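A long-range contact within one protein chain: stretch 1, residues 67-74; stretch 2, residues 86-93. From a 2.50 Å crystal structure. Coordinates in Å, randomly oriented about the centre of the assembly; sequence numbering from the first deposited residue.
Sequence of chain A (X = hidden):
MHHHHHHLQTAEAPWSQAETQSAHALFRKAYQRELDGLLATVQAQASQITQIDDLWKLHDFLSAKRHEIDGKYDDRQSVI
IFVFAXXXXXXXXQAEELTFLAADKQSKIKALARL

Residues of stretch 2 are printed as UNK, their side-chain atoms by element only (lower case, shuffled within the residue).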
# COMPACT_ATOMS: atom_id res chain seq x y z
N HIS A 67 8.98 -1.83 4.65
CA HIS A 67 9.56 -2.71 5.67
C HIS A 67 11.07 -2.77 5.51
O HIS A 67 11.81 -2.81 6.49
CB HIS A 67 8.96 -4.11 5.58
CG HIS A 67 9.44 -5.04 6.65
ND1 HIS A 67 10.17 -6.18 6.38
CD2 HIS A 67 9.32 -4.99 8.00
CE1 HIS A 67 10.46 -6.80 7.51
NE2 HIS A 67 9.95 -6.09 8.51
N GLU A 68 11.51 -2.80 4.25
CA GLU A 68 12.93 -2.79 3.92
C GLU A 68 13.60 -1.56 4.52
O GLU A 68 14.62 -1.65 5.20
CB GLU A 68 13.09 -2.77 2.40
CG GLU A 68 14.53 -2.66 1.91
CD GLU A 68 14.61 -2.44 0.41
OE1 GLU A 68 13.59 -2.62 -0.27
OE2 GLU A 68 15.70 -2.09 -0.08
N ILE A 69 13.00 -0.40 4.25
CA ILE A 69 13.55 0.88 4.68
C ILE A 69 13.57 1.03 6.20
O ILE A 69 14.51 1.60 6.76
CB ILE A 69 12.74 2.04 4.07
CG1 ILE A 69 13.02 2.13 2.56
CG2 ILE A 69 13.08 3.37 4.76
CD1 ILE A 69 12.18 3.16 1.84
N ASP A 70 12.54 0.52 6.86
CA ASP A 70 12.44 0.61 8.31
C ASP A 70 13.69 0.06 9.00
O ASP A 70 14.08 0.55 10.06
CB ASP A 70 11.20 -0.14 8.81
CG ASP A 70 9.91 0.59 8.52
OD1 ASP A 70 9.94 1.81 8.30
OD2 ASP A 70 8.84 -0.07 8.52
N GLY A 71 14.31 -0.94 8.39
CA GLY A 71 15.44 -1.61 9.00
C GLY A 71 16.71 -1.59 8.16
O GLY A 71 17.67 -2.29 8.47
N LYS A 72 16.72 -0.78 7.11
CA LYS A 72 17.85 -0.75 6.18
C LYS A 72 19.06 0.01 6.73
O LYS A 72 20.20 -0.36 6.49
CB LYS A 72 17.44 -0.15 4.84
CG LYS A 72 18.61 0.10 3.90
CD LYS A 72 18.18 0.77 2.61
CE LYS A 72 17.77 -0.25 1.57
NZ LYS A 72 17.68 0.37 0.22
N TYR A 73 18.80 1.09 7.46
CA TYR A 73 19.86 1.98 7.91
C TYR A 73 20.36 1.60 9.30
O TYR A 73 20.21 2.36 10.26
CB TYR A 73 19.39 3.43 7.86
CG TYR A 73 19.08 3.86 6.44
CD1 TYR A 73 20.08 4.37 5.62
CD2 TYR A 73 17.81 3.73 5.91
CE1 TYR A 73 19.81 4.75 4.32
CE2 TYR A 73 17.53 4.11 4.61
CZ TYR A 73 18.54 4.61 3.82
OH TYR A 73 18.28 4.99 2.52
N ASP A 74 20.96 0.42 9.39
CA ASP A 74 21.48 -0.11 10.64
C ASP A 74 22.93 0.33 10.84
O ASP A 74 23.80 -0.01 10.03
CB ASP A 74 21.39 -1.63 10.62
CG ASP A 74 21.66 -2.25 11.97
OD1 ASP A 74 22.08 -1.53 12.90
OD2 ASP A 74 21.47 -3.48 12.11
N UNK A 86 25.71 -1.74 0.16
CA UNK A 86 24.38 -1.85 -0.45
C UNK A 86 23.91 -0.50 -0.98
O UNK A 86 23.44 -0.39 -2.11
o UNK A 86 22.98 -4.72 -0.92
c UNK A 86 22.07 -3.89 -0.99
c UNK A 86 23.37 -2.38 0.57
c UNK A 86 22.02 -2.71 -0.02
n UNK A 86 21.09 -3.97 -1.88
N UNK A 87 24.05 0.53 -0.15
CA UNK A 87 23.69 1.89 -0.53
C UNK A 87 24.44 2.33 -1.78
O UNK A 87 23.88 3.00 -2.65
c UNK A 87 23.19 2.64 1.90
c UNK A 87 21.69 2.80 1.63
c UNK A 87 23.66 3.59 2.99
c UNK A 87 23.99 2.86 0.61
N UNK A 88 25.71 1.96 -1.85
CA UNK A 88 26.55 2.30 -2.99
C UNK A 88 26.09 1.56 -4.23
O UNK A 88 26.01 2.13 -5.32
c UNK A 88 29.12 3.79 -3.97
c UNK A 88 30.38 1.70 -3.40
c UNK A 88 29.03 2.28 -3.77
c UNK A 88 28.01 1.94 -2.69
N UNK A 89 25.76 0.28 -4.05
CA UNK A 89 25.28 -0.54 -5.15
C UNK A 89 23.94 -0.03 -5.65
O UNK A 89 23.64 -0.09 -6.85
c UNK A 89 24.70 -5.36 -6.50
c UNK A 89 25.01 -2.98 -5.84
c UNK A 89 24.79 -4.39 -5.34
n UNK A 89 24.14 -6.67 -6.08
c UNK A 89 25.14 -1.99 -4.69
N UNK A 90 23.13 0.50 -4.73
CA UNK A 90 21.80 0.99 -5.07
C UNK A 90 21.83 2.45 -5.53
O UNK A 90 20.80 3.02 -5.89
c UNK A 90 19.60 -0.67 -2.30
c UNK A 90 20.52 -0.58 -3.50
o UNK A 90 19.19 0.38 -1.78
c UNK A 90 20.86 0.85 -3.86
o UNK A 90 19.30 -1.81 -1.87
N UNK A 91 23.01 3.06 -5.51
CA UNK A 91 23.16 4.43 -5.98
C UNK A 91 22.64 5.46 -5.00
O UNK A 91 22.43 6.62 -5.36
N UNK A 92 22.44 5.05 -3.75
CA UNK A 92 21.93 5.94 -2.72
C UNK A 92 23.05 6.77 -2.08
O UNK A 92 22.79 7.78 -1.44
c UNK A 92 19.19 3.71 -1.05
c UNK A 92 19.86 4.52 -2.14
c UNK A 92 21.18 5.14 -1.65
c UNK A 92 18.93 5.61 -2.66
N UNK A 93 24.29 6.33 -2.27
CA UNK A 93 25.44 7.14 -1.94
C UNK A 93 26.48 7.04 -3.05
O UNK A 93 26.56 6.03 -3.75
c UNK A 93 26.73 5.34 -0.72
c UNK A 93 25.07 6.77 0.52
c UNK A 93 26.10 6.72 -0.61

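Position 86 lies in the helix that enters the second stretch. Its side chain has five atoms beyond CA: three carbons, the third carrying one oxygen and one nitrogen. This is a terminal amide, hence Gln86. Its CA-to-CB bond points toward the first stretch, but no side-chain atom reaches contact with it.

Position 87 has four carbons, forked at the second, with no polar atom. One tip of the fork lies against the ring of Tyr73 and near the aliphatic part of Lys72. The residue is Leu87, with CD2 3.8 Å from Tyr73 CE1, oblique to the ring, and 4.2 Å from Lys72 CD.

Position 88 repeats the four carbons forked at the second, but lies out of reach of the first stretch. It is Leu88, and its chi1 is t where that of Leu87 is m.

Position 89 carries four carbons in a row ending in nitrogen, all out of reach of the first stretch. This is Lys89, extended with all four chi angles t.

Position 90 has three carbons, the third carrying two oxygens: a carboxylate, reaching the amino group of Lys72. It is Glu90. Its OE1 accepts a hydrogen bond from Lys72 NZ at 2.5 Å, part of a salt bridge, while its OE2 accepts one from Gln86 NE2 at 2.8 Å, one helical turn back.

Position 91 has no side-chain atoms and makes no contact across the stretches. It is Gly91, the first residue to leave helical geometry; its phi of 76°, in a Schellman motif, is one that favours glycine.

Position 92 has four carbons forked at the second, one tip near both Lys72 and Tyr73. This is Leu92, whose CD1 lies 3.9 Å from Lys72 NZ and 3.9 Å from Tyr73 OH. Its backbone N donates to Leu87 O at 2.7 Å, tying the turn back to the helix.

Position 93 has one carbon carrying two others, branched at CB, and is buried but makes no contact with the first stretch: Val93.

The contact is small, burying 209 Å² over both sides, and centres on Lys72. Its NZ bridges two carboxylates, Glu90 across the stretches and Glu68 within its own, the latter through a weak bond of 3.2 Å from Lys72 NZ to Glu68 OE2. The acids themselves approach to 4.0 Å between Glu68 OE2 and Glu90 OE2, a repulsion the shared ammonium group offsets. Beside this charged cluster, Tyr73 and Leu87 supply the apolar packing.

Stretch 2 86-93: QLLKEGLV
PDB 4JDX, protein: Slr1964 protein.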